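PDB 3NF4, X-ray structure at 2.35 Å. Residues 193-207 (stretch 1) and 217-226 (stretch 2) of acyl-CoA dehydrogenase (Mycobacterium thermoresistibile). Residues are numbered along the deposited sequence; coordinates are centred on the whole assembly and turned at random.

Stretch 1 193-207: LVPADQPGLSFGKPE
Stretch 2, residues 217-226: TTSAFYDNAR

A strand starting at Leu201 pairs antiparallel with one starting at Thr217, their axes 4.8 Å apart and their directions at 156°, burying 747 Å² in all. Stretch 1 enters as a strand at Leu193–Pro195, makes a type I turn over Pro195–Gln198 and a type II turn over Gln198–Leu201, then runs extended. The register sets Leu201 opposite Tyr222 (CA–CA 5.0 Å), Ser202 opposite Phe221 (5.3 Å) and Phe203 opposite Ala220 (4.6 Å). Backbone hydrogen bonds follow this register and extend it at both ends: Ser202 N to Phe221 O, 3.2 Å; Phe221 N to Ser202 O, 2.9 Å; Asp223 N to Gly200 O, 2.9 Å; Gly204 N to Ser219 O, 3.3 Å; Glu207 N to Thr217 O, 3.1 Å. Beyond the last, a water accepts from Thr217 N (3.1 Å) and donates to Glu207 O (2.8 Å).

Leu201, Phe203, Ala220 and Tyr222 share one face. Leu201 (t, chi2 63°) lays CD1 over the Tyr222 ring (m, chi2 -94°), 4.1 Å from its centroid, while Val194 CG1 meets the ring edge, 4.5 Å from Tyr222 CE1. The small Ala220 leaves a hollow that larger neighbours fill: its CB lies 4.1 Å from Leu201 CD1 and 3.9 Å from Phe203 CE1 (Phe203 m, chi2 -88°). On the other face, Ser202 (p) brings OG 3.8 Å from Phe221 CB; the Phe221 ring (t) leads away, exposed.

Facing the corner at Asp223 and Asn224, Gly200 (phi/psi 92/-3) has backbone angles that call for glycine, and a CB would also fall 2.6 Å from Asp223 O. Gly200 CA approaches Asp223 O to 3.5 Å; separately, Ala225 CA makes a CA-H...O contact with Pro199 O at 3.5 Å. Buried Gln198 (t, chi2 79°, chi3 47°) reaches past Ala225 so that NE2 donates to Arg226 O at 2.8 Å. At the far end, Thr218 (p) packs CG2 4.0 Å from Pro206 CA.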

# COMPACT_ATOMS: atom_id res chain seq x y z
N LEU A 193 -38.15 -22.67 4.00
CA LEU A 193 -37.57 -23.32 5.18
C LEU A 193 -37.62 -24.84 5.00
O LEU A 193 -38.70 -25.46 5.02
CB LEU A 193 -38.23 -22.86 6.48
CG LEU A 193 -37.69 -23.44 7.80
CD1 LEU A 193 -36.32 -22.89 8.16
CD2 LEU A 193 -38.66 -23.20 8.95
N VAL A 194 -36.44 -25.44 4.81
CA VAL A 194 -36.27 -26.84 4.44
C VAL A 194 -35.75 -27.63 5.63
O VAL A 194 -34.68 -27.31 6.14
CB VAL A 194 -35.27 -26.99 3.26
CG1 VAL A 194 -34.99 -28.46 2.93
CG2 VAL A 194 -35.75 -26.24 2.03
N PRO A 195 -36.48 -28.67 6.08
CA PRO A 195 -36.01 -29.49 7.19
C PRO A 195 -34.92 -30.47 6.76
O PRO A 195 -34.81 -30.79 5.56
CB PRO A 195 -37.27 -30.26 7.61
CG PRO A 195 -38.04 -30.42 6.33
CD PRO A 195 -37.77 -29.16 5.53
N ALA A 196 -34.14 -30.96 7.72
CA ALA A 196 -33.00 -31.85 7.44
C ALA A 196 -33.41 -33.24 6.92
O ALA A 196 -32.58 -33.97 6.38
CB ALA A 196 -32.12 -31.99 8.67
N ASP A 197 -34.68 -33.60 7.10
CA ASP A 197 -35.18 -34.92 6.73
C ASP A 197 -35.99 -34.90 5.43
O ASP A 197 -36.65 -35.88 5.09
CB ASP A 197 -36.03 -35.48 7.87
CG ASP A 197 -36.94 -34.42 8.49
OD1 ASP A 197 -36.42 -33.38 8.97
OD2 ASP A 197 -38.18 -34.64 8.50
N GLN A 198 -35.92 -33.77 4.72
CA GLN A 198 -36.59 -33.59 3.44
C GLN A 198 -36.24 -34.71 2.46
O GLN A 198 -35.05 -35.06 2.31
CB GLN A 198 -36.20 -32.23 2.84
CG GLN A 198 -36.64 -31.99 1.40
CD GLN A 198 -38.12 -31.61 1.29
OE1 GLN A 198 -38.61 -30.75 2.02
NE2 GLN A 198 -38.82 -32.23 0.34
N PRO A 199 -37.27 -35.32 1.83
CA PRO A 199 -37.07 -36.40 0.87
C PRO A 199 -36.66 -35.88 -0.51
O PRO A 199 -37.23 -34.90 -1.01
CB PRO A 199 -38.44 -37.10 0.81
CG PRO A 199 -39.28 -36.48 1.96
CD PRO A 199 -38.70 -35.11 2.13
N GLY A 200 -35.66 -36.53 -1.11
CA GLY A 200 -35.06 -36.08 -2.36
C GLY A 200 -33.85 -35.17 -2.20
O GLY A 200 -33.24 -34.78 -3.20
N LEU A 201 -33.51 -34.84 -0.95
CA LEU A 201 -32.37 -33.96 -0.63
C LEU A 201 -31.12 -34.74 -0.19
O LEU A 201 -31.18 -35.53 0.74
CB LEU A 201 -32.74 -32.93 0.46
CG LEU A 201 -31.60 -32.11 1.12
CD1 LEU A 201 -30.82 -31.20 0.11
CD2 LEU A 201 -32.10 -31.32 2.31
N SER A 202 -30.00 -34.47 -0.85
CA SER A 202 -28.73 -35.16 -0.57
C SER A 202 -27.52 -34.20 -0.67
O SER A 202 -27.57 -33.20 -1.38
CB SER A 202 -28.57 -36.35 -1.52
OG SER A 202 -28.53 -35.91 -2.87
N PHE A 203 -26.43 -34.53 0.02
CA PHE A 203 -25.26 -33.64 0.08
C PHE A 203 -24.00 -34.31 -0.43
O PHE A 203 -23.69 -35.43 -0.04
CB PHE A 203 -25.04 -33.14 1.51
CG PHE A 203 -26.20 -32.35 2.06
CD1 PHE A 203 -26.29 -30.99 1.86
CD2 PHE A 203 -27.20 -32.98 2.79
CE1 PHE A 203 -27.37 -30.26 2.36
CE2 PHE A 203 -28.28 -32.26 3.31
CZ PHE A 203 -28.37 -30.90 3.10
N GLY A 204 -23.24 -33.60 -1.27
CA GLY A 204 -21.96 -34.11 -1.78
C GLY A 204 -20.86 -34.15 -0.72
O GLY A 204 -21.09 -33.79 0.44
N LYS A 205 -19.66 -34.55 -1.12
CA LYS A 205 -18.54 -34.66 -0.17
C LYS A 205 -17.97 -33.25 0.18
O LYS A 205 -18.01 -32.33 -0.67
CB LYS A 205 -17.45 -35.63 -0.70
CG LYS A 205 -16.25 -34.96 -1.32
CD LYS A 205 -15.41 -35.90 -2.13
CE LYS A 205 -14.15 -35.18 -2.68
NZ LYS A 205 -13.09 -34.83 -1.64
N PRO A 206 -17.46 -33.09 1.42
CA PRO A 206 -16.85 -31.82 1.84
C PRO A 206 -15.71 -31.35 0.92
O PRO A 206 -14.83 -32.13 0.57
CB PRO A 206 -16.30 -32.16 3.24
CG PRO A 206 -17.17 -33.28 3.73
CD PRO A 206 -17.42 -34.10 2.49
N GLU A 207 -15.76 -30.07 0.52
CA GLU A 207 -14.65 -29.42 -0.19
C GLU A 207 -13.33 -29.53 0.57
O GLU A 207 -13.31 -29.37 1.80
CB GLU A 207 -14.93 -27.92 -0.40
CG GLU A 207 -16.13 -27.59 -1.29
CD GLU A 207 -15.97 -28.04 -2.75
OE1 GLU A 207 -14.85 -27.94 -3.31
OE2 GLU A 207 -16.98 -28.49 -3.33
N THR A 217 -17.99 -27.62 4.43
CA THR A 217 -18.64 -26.84 3.39
C THR A 217 -19.00 -27.81 2.24
O THR A 217 -18.12 -28.46 1.67
CB THR A 217 -17.66 -25.71 2.89
OG1 THR A 217 -17.25 -24.89 3.99
CG2 THR A 217 -18.31 -24.84 1.82
N THR A 218 -20.28 -27.92 1.89
CA THR A 218 -20.70 -28.93 0.89
C THR A 218 -21.71 -28.41 -0.14
O THR A 218 -22.37 -27.39 0.08
CB THR A 218 -21.33 -30.23 1.54
OG1 THR A 218 -22.71 -29.98 1.89
CG2 THR A 218 -20.54 -30.72 2.80
N SER A 219 -21.85 -29.15 -1.25
CA SER A 219 -22.94 -28.90 -2.20
C SER A 219 -24.24 -29.64 -1.84
O SER A 219 -24.24 -30.51 -0.96
CB SER A 219 -22.47 -29.22 -3.63
OG SER A 219 -22.41 -30.62 -3.84
N ALA A 220 -25.35 -29.27 -2.50
CA ALA A 220 -26.64 -29.98 -2.31
C ALA A 220 -27.36 -30.32 -3.61
O ALA A 220 -27.24 -29.62 -4.61
CB ALA A 220 -27.58 -29.20 -1.36
N PHE A 221 -28.14 -31.39 -3.57
CA PHE A 221 -28.89 -31.82 -4.74
C PHE A 221 -30.35 -32.12 -4.44
O PHE A 221 -30.66 -32.94 -3.57
CB PHE A 221 -28.20 -33.02 -5.39
CG PHE A 221 -28.88 -33.51 -6.65
CD1 PHE A 221 -28.96 -32.68 -7.78
CD2 PHE A 221 -29.42 -34.79 -6.71
CE1 PHE A 221 -29.59 -33.12 -8.95
CE2 PHE A 221 -30.05 -35.25 -7.86
CZ PHE A 221 -30.14 -34.41 -8.99
N TYR A 222 -31.25 -31.44 -5.15
CA TYR A 222 -32.69 -31.66 -5.03
C TYR A 222 -33.25 -32.51 -6.19
O TYR A 222 -33.23 -32.11 -7.35
CB TYR A 222 -33.45 -30.32 -4.92
CG TYR A 222 -33.21 -29.54 -3.63
CD1 TYR A 222 -34.09 -29.67 -2.55
CD2 TYR A 222 -32.12 -28.65 -3.50
CE1 TYR A 222 -33.89 -28.96 -1.36
CE2 TYR A 222 -31.91 -27.92 -2.32
CZ TYR A 222 -32.80 -28.08 -1.25
OH TYR A 222 -32.60 -27.39 -0.10
N ASP A 223 -33.76 -33.70 -5.84
CA ASP A 223 -34.23 -34.71 -6.80
C ASP A 223 -35.73 -34.97 -6.58
O ASP A 223 -36.10 -35.79 -5.73
CB ASP A 223 -33.43 -36.01 -6.57
CG ASP A 223 -33.56 -37.04 -7.71
OD1 ASP A 223 -34.34 -36.84 -8.67
OD2 ASP A 223 -32.84 -38.06 -7.63
N ASN A 224 -36.57 -34.27 -7.34
CA ASN A 224 -38.03 -34.30 -7.14
C ASN A 224 -38.42 -34.12 -5.68
O ASN A 224 -39.15 -34.93 -5.11
CB ASN A 224 -38.65 -35.58 -7.71
CG ASN A 224 -38.99 -35.47 -9.19
OD1 ASN A 224 -39.43 -34.41 -9.66
ND2 ASN A 224 -38.79 -36.56 -9.93
N ALA A 225 -37.90 -33.07 -5.06
CA ALA A 225 -38.13 -32.80 -3.65
C ALA A 225 -39.43 -32.01 -3.46
O ALA A 225 -39.43 -30.78 -3.55
CB ALA A 225 -36.94 -32.07 -3.05
N ARG A 226 -40.53 -32.73 -3.21
CA ARG A 226 -41.83 -32.11 -2.96
C ARG A 226 -41.88 -31.45 -1.58
O ARG A 226 -41.51 -32.07 -0.58
CB ARG A 226 -42.98 -33.12 -3.11
O HOH W 1 -15.17 -28.74 3.75